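Local coordinates for inactive dihydroorotase-like domain (Chaetomium thermophilum, PDB 5NNL), which is considered catalytically inactive and has the fold of the amidohydrolase superfamily, a barrel of parallel strands surrounded by helices, at residues H152-T157 and T176-V181; D160-I165 and W207-I212. All blocks are in the same frame, centred on the assembly; numbering follows the deposited sequence.

Overall arrangement
Both contacts involve one beta-alpha-beta unit, strand 151-153, helix 159-170 and strand 175-180. Contact 1 pairs the two strands in the interior, where most touching residues are buried and a web of hydrogen bonds, many of them to D178, does the joining. Contact 2 lies farther out: the helix of the same unit meets the loop 207-212 that leads into strand 215-217, with apolar carbons and one histidine face and no hydrogen bond across. Their centres are about 10 Å apart, and they touch where C177 packs on I162 and I165, and V156 on I165. Polar chemistry thus sits on the strands and their ends, apolar contacts between helix and outer loop.

Contact 1. Residues H152-T157 and T176-V181; sequences HVSAVT and TCDVCV
The ring of H152 uses both nitrogens on the neighbouring strand. ND1 and T176 OG1 share a nearly straight hydrogen bond of 2.6 Å, with the hydroxyl in the ring plane. NE2 donates to D178 OD1 at 2.8 Å, on the anti lone pair, and the ring and carboxylate planes are 28° apart. With CG anti to the backbone N (chi1 -177°), the ring reaches across to strand 175-180, its edge near T176 OG1 and D178 OD1. The carboxylate has two further donors from 152-157: S154 OG reaches the syn lone pair of D178 OD1 at 3.0 Å, and A155 N comes to D178 OD2 at 2.9 Å from well above the carboxylate plane. S217 OG also bonds to OD2, so this buried side chain links the backbone and side chains of 152-155 to strand 215-217.

Backbone bonds give the parallel register. V153 N binds T176 O and D178 N returns to V153 O; beyond A155, whose backbone has the left-handed helical conformation, V156 N binds D178 O at 3.0 Å. A water bridges V156 O and C180 N.

Apolar contacts are fewer. A155 CB lies 3.6 Å from C180 SG, and V156 CG2 is 3.9 Å from C177 CB.

On the H152 side lie I12, I271 of helix 257-271 and F272, whose ring meets H152 edge to face. C177 and V156 turn to helix 159-170, which joins the two strands in a beta-alpha-beta crossover, while strands 128-130 and 215-217 flank the pair.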
loop_
_atom_site.group_PDB
_atom_site.type_symbol
_atom_site.label_atom_id
_atom_site.label_comp_id
_atom_site.label_asym_id
_atom_site.label_seq_id
_atom_site.Cartn_x
_atom_site.Cartn_y
_atom_site.Cartn_z
ATOM N N HIS A 152 5.574 -7.691 8.670
ATOM C CA HIS A 152 4.884 -7.628 7.389
ATOM C C HIS A 152 5.868 -7.207 6.309
ATOM O O HIS A 152 6.579 -6.209 6.466
ATOM C CB HIS A 152 3.710 -6.647 7.427
ATOM C CG HIS A 152 2.929 -6.599 6.150
ATOM N ND1 HIS A 152 1.957 -7.526 5.839
ATOM C CD2 HIS A 152 2.990 -5.750 5.097
ATOM C CE1 HIS A 152 1.444 -7.242 4.655
ATOM N NE2 HIS A 152 2.053 -6.169 4.184
ATOM N N VAL A 153 5.896 -7.961 5.212
ATOM C CA VAL A 153 6.816 -7.727 4.105
ATOM C C VAL A 153 6.026 -7.155 2.939
ATOM O O VAL A 153 5.032 -7.747 2.504
ATOM C CB VAL A 153 7.541 -9.019 3.694
ATOM C CG1 VAL A 153 8.555 -8.735 2.594
ATOM C CG2 VAL A 153 8.223 -9.654 4.895
ATOM N N SER A 154 6.485 -6.027 2.414
ATOM C CA SER A 154 5.729 -5.263 1.436
ATOM C C SER A 154 6.364 -5.353 0.054
ATOM O O SER A 154 7.577 -5.529 -0.088
ATOM C CB SER A 154 5.629 -3.797 1.860
ATOM O OG SER A 154 4.667 -3.108 1.080
ATOM N N ALA A 155 5.515 -5.226 -0.964
ATOM C CA ALA A 155 5.938 -5.178 -2.362
ATOM C C ALA A 155 6.843 -6.358 -2.716
ATOM O O ALA A 155 7.879 -6.208 -3.367
ATOM C CB ALA A 155 6.628 -3.849 -2.675
ATOM N N VAL A 156 6.433 -7.555 -2.292
ATOM C CA VAL A 156 7.156 -8.754 -2.695
ATOM C C VAL A 156 7.080 -8.891 -4.210
ATOM O O VAL A 156 6.024 -8.684 -4.825
ATOM C CB VAL A 156 6.602 -10.000 -1.985
ATOM C CG1 VAL A 156 7.406 -11.236 -2.380
ATOM C CG2 VAL A 156 6.638 -9.812 -0.464
ATOM N N THR A 157 8.215 -9.231 -4.822
ATOM C CA THR A 157 8.335 -9.267 -6.273
ATOM C C THR A 157 8.991 -10.528 -6.822
ATOM O O THR A 157 8.775 -10.836 -7.999
ATOM C CB THR A 157 9.138 -8.053 -6.774
ATOM O OG1 THR A 157 8.635 -6.852 -6.171
ATOM C CG2 THR A 157 9.031 -7.921 -8.286
ATOM N N THR A 176 3.484 -11.841 7.504
ATOM C CA THR A 176 2.512 -11.625 6.444
ATOM C C THR A 176 3.185 -10.807 5.350
ATOM O O THR A 176 4.282 -10.277 5.539
ATOM C CB THR A 176 1.253 -10.906 6.956
ATOM O OG1 THR A 176 1.599 -9.600 7.434
ATOM C CG2 THR A 176 0.601 -11.697 8.082
ATOM N N CYS A 177 2.538 -10.708 4.191
ATOM C CA CYS A 177 3.154 -9.983 3.091
ATOM C C CYS A 177 2.097 -9.454 2.137
ATOM O O CYS A 177 0.947 -9.896 2.139
ATOM C CB CYS A 177 4.139 -10.865 2.313
ATOM S SG CYS A 177 3.360 -12.255 1.456
ATOM N N ASP A 178 2.518 -8.504 1.302
ATOM C CA ASP A 178 1.691 -8.010 0.215
ATOM C C ASP A 178 2.505 -7.950 -1.069
ATOM O O ASP A 178 3.737 -8.013 -1.058
ATOM C CB ASP A 178 1.101 -6.617 0.513
ATOM C CG ASP A 178 2.148 -5.517 0.535
ATOM O OD1 ASP A 178 2.518 -5.068 1.641
ATOM O OD2 ASP A 178 2.597 -5.091 -0.553
ATOM N N VAL A 179 1.785 -7.857 -2.182
ATOM C CA VAL A 179 2.367 -7.524 -3.473
ATOM C C VAL A 179 1.622 -6.313 -4.007
ATOM O O VAL A 179 0.425 -6.136 -3.760
ATOM C CB VAL A 179 2.302 -8.691 -4.489
ATOM C CG1 VAL A 179 2.843 -9.968 -3.878
ATOM C CG2 VAL A 179 0.890 -8.904 -4.990
ATOM N N CYS A 180 2.339 -5.470 -4.737
ATOM C CA CYS A 180 1.696 -4.381 -5.452
ATOM C C CYS A 180 0.905 -4.942 -6.624
ATOM O O CYS A 180 1.358 -5.859 -7.313
ATOM C CB CYS A 180 2.732 -3.378 -5.954
ATOM S SG CYS A 180 3.848 -2.765 -4.683
ATOM N N VAL A 181 -0.280 -4.377 -6.859
ATOM C CA VAL A 181 -1.171 -4.918 -7.882
ATOM C C VAL A 181 -0.491 -4.926 -9.247
ATOM O O VAL A 181 -0.614 -5.892 -10.009
ATOM C CB VAL A 181 -2.491 -4.124 -7.912
ATOM C CG1 VAL A 181 -3.352 -4.539 -9.113
ATOM C CG2 VAL A 181 -3.262 -4.333 -6.611
HETATM O O HOH W 1 5.025 -6.348 -5.574
#

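Contact 2. Residues D160-I165 and W207-I212; sequences DDIKLI and WEHLPI
H209 and I212, which both press on I162 of helix 159-170, are tied to each other by the short bond from I212 N to H209 O, 2.7 Å. That bond overlaps the type I turn from W207 to L210 and keeps the loop compact, presenting both side chains to the helix. The imidazole has its own anchor: H209 ND1 donates to the carbonyl of A205 in helix 200-207, which helps to fix the rotation of the ring.

I162 supplies most of the helix side. Its CG2 sits over one face of the H209 imidazole, 4.0 Å from the ring centroid and 14° off the normal, a CH-pi contact displaced toward the rim. CG1, anti to the backbone N (chi1 -161°), lies beside the root of the histidine, 3.7 Å from H209 CB. I162 and H209 thus lie alongside each other, running in opposing directions. From the next residue of the helix, K163 CG approaches H209 NE2 at 4.0 Å, a contact of the aliphatic part of the lysine.

CG2 of I212 is shared by two isoleucines: it is 4.0 Å from I162 CD1 and also touches I165 CG2. T166 touches both H209 and I212, and K169 NZ bonds to I212 O, so the next turn of the helix extends the seam. Inward, I162 and I165 rest on C177 of strand 175-180.

No hydrogen bond joins the two segments, so their adhesion depends on fit between methyl and methylene carbons and one ring face. K163 NZ stays 6.1 Å from H209 NE2; the nearby lysine charge, in an exposed position, may make protonation of the imidazole slightly less favourable.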
loop_
_atom_site.group_PDB
_atom_site.type_symbol
_atom_site.label_atom_id
_atom_site.label_comp_id
_atom_site.label_asym_id
_atom_site.label_seq_id
_atom_site.Cartn_x
_atom_site.Cartn_y
_atom_site.Cartn_z
ATOM N N ASP A 160 12.163 -16.067 -5.205
ATOM C CA ASP A 160 12.994 -16.386 -4.049
ATOM C C ASP A 160 12.374 -15.865 -2.756
ATOM O O ASP A 160 12.321 -16.578 -1.748
ATOM C CB ASP A 160 14.396 -15.799 -4.238
ATOM C CG ASP A 160 15.190 -16.492 -5.339
ATOM O OD1 ASP A 160 14.885 -17.658 -5.666
ATOM O OD2 ASP A 160 16.137 -15.871 -5.866
ATOM N N ASP A 161 11.902 -14.615 -2.766
ATOM C CA ASP A 161 11.387 -14.023 -1.534
ATOM C C ASP A 161 10.053 -14.646 -1.127
ATOM O O ASP A 161 9.834 -14.929 0.057
ATOM C CB ASP A 161 11.257 -12.503 -1.688
ATOM C CG ASP A 161 12.594 -11.776 -1.538
ATOM O OD1 ASP A 161 13.624 -12.436 -1.291
ATOM O OD2 ASP A 161 12.613 -10.534 -1.663
ATOM N N ILE A 162 9.153 -14.888 -2.085
ATOM C CA ILE A 162 7.849 -15.432 -1.706
ATOM C C ILE A 162 7.995 -16.857 -1.193
ATOM O O ILE A 162 7.223 -17.295 -0.332
ATOM C CB ILE A 162 6.846 -15.349 -2.876
ATOM C CG1 ILE A 162 5.404 -15.477 -2.363
ATOM C CG2 ILE A 162 7.106 -16.434 -3.923
ATOM C CD1 ILE A 162 4.943 -14.330 -1.470
ATOM N N LYS A 163 8.988 -17.598 -1.687
ATOM C CA LYS A 163 9.205 -18.954 -1.199
ATOM C C LYS A 163 9.817 -18.960 0.195
ATOM O O LYS A 163 9.508 -19.845 1.001
ATOM C CB LYS A 163 10.093 -19.728 -2.169
ATOM C CG LYS A 163 9.385 -20.114 -3.460
ATOM C CD LYS A 163 10.142 -21.177 -4.226
ATOM C CE LYS A 163 10.048 -22.534 -3.534
ATOM N NZ LYS A 163 10.553 -23.632 -4.402
ATOM N N LEU A 164 10.682 -17.992 0.501
ATOM C CA LEU A 164 11.189 -17.873 1.864
ATOM C C LEU A 164 10.068 -17.513 2.828
ATOM O O LEU A 164 10.014 -18.029 3.950
ATOM C CB LEU A 164 12.308 -16.831 1.919
ATOM C CG LEU A 164 12.880 -16.524 3.306
ATOM C CD1 LEU A 164 13.530 -17.754 3.922
ATOM C CD2 LEU A 164 13.870 -15.376 3.223
ATOM N N ILE A 165 9.156 -16.636 2.406
ATOM C CA ILE A 165 8.015 -16.289 3.247
ATOM C C ILE A 165 7.124 -17.507 3.454
ATOM O O ILE A 165 6.642 -17.757 4.564
ATOM C CB ILE A 165 7.250 -15.102 2.631
ATOM C CG1 ILE A 165 8.088 -13.826 2.750
ATOM C CG2 ILE A 165 5.897 -14.896 3.312
ATOM C CD1 ILE A 165 7.693 -12.733 1.782
ATOM N N TRP A 207 1.660 -15.560 -8.824
ATOM C CA TRP A 207 0.327 -16.097 -9.075
ATOM C C TRP A 207 0.148 -17.472 -8.450
ATOM O O TRP A 207 -0.962 -17.825 -8.030
ATOM C CB TRP A 207 0.062 -16.153 -10.578
ATOM C CG TRP A 207 -0.353 -14.828 -11.133
ATOM C CD1 TRP A 207 0.438 -13.914 -11.767
ATOM C CD2 TRP A 207 -1.666 -14.260 -11.087
ATOM N NE1 TRP A 207 -0.305 -12.810 -12.120
ATOM C CE2 TRP A 207 -1.600 -12.999 -11.714
ATOM C CE3 TRP A 207 -2.891 -14.698 -10.579
ATOM C CZ2 TRP A 207 -2.716 -12.172 -11.845
ATOM C CZ3 TRP A 207 -3.996 -13.877 -10.709
ATOM C CH2 TRP A 207 -3.901 -12.628 -11.338
ATOM N N GLU A 208 1.221 -18.253 -8.359
ATOM C CA GLU A 208 1.148 -19.586 -7.776
ATOM C C GLU A 208 1.250 -19.580 -6.258
ATOM O O GLU A 208 1.151 -20.650 -5.649
ATOM C CB GLU A 208 2.254 -20.465 -8.358
ATOM C CG GLU A 208 2.084 -20.759 -9.834
ATOM C CD GLU A 208 3.248 -21.540 -10.396
ATOM O OE1 GLU A 208 4.204 -21.797 -9.633
ATOM O OE2 GLU A 208 3.209 -21.893 -11.593
ATOM N N HIS A 209 1.456 -18.417 -5.636
ATOM C CA HIS A 209 1.517 -18.317 -4.181
ATOM C C HIS A 209 0.440 -17.396 -3.617
ATOM O O HIS A 209 0.595 -16.874 -2.508
ATOM C CB HIS A 209 2.901 -17.844 -3.735
ATOM C CG HIS A 209 3.961 -18.891 -3.861
ATOM N ND1 HIS A 209 4.564 -19.198 -5.061
ATOM C CD2 HIS A 209 4.513 -19.717 -2.940
ATOM C CE1 HIS A 209 5.450 -20.161 -4.873
ATOM N NE2 HIS A 209 5.437 -20.494 -3.594
ATOM N N LEU A 210 -0.648 -17.186 -4.349
ATOM C CA LEU A 210 -1.727 -16.336 -3.854
ATOM C C LEU A 210 -2.198 -16.695 -2.447
ATOM O O LEU A 210 -2.507 -15.771 -1.681
ATOM C CB LEU A 210 -2.904 -16.372 -4.839
ATOM C CG LEU A 210 -2.650 -15.698 -6.187
ATOM C CD1 LEU A 210 -3.824 -15.940 -7.131
ATOM C CD2 LEU A 210 -2.405 -14.218 -6.028
ATOM N N PRO A 211 -2.298 -17.968 -2.050
ATOM C CA PRO A 211 -2.629 -18.261 -0.643
ATOM C C PRO A 211 -1.634 -17.673 0.340
ATOM O O PRO A 211 -2.010 -17.334 1.470
ATOM C CB PRO A 211 -2.626 -19.797 -0.596
ATOM C CG PRO A 211 -2.900 -20.213 -1.999
ATOM C CD PRO A 211 -2.232 -19.191 -2.863
ATOM N N ILE A 212 -0.372 -17.537 -0.066
ATOM C CA ILE A 212 0.664 -17.001 0.811
ATOM C C ILE A 212 0.582 -15.485 0.894
ATOM O O ILE A 212 0.999 -14.892 1.893
ATOM C CB ILE A 212 2.050 -17.454 0.312
ATOM C CG1 ILE A 212 2.135 -18.984 0.271
ATOM C CG2 ILE A 212 3.177 -16.846 1.157
ATOM C CD1 ILE A 212 1.657 -19.688 1.527
#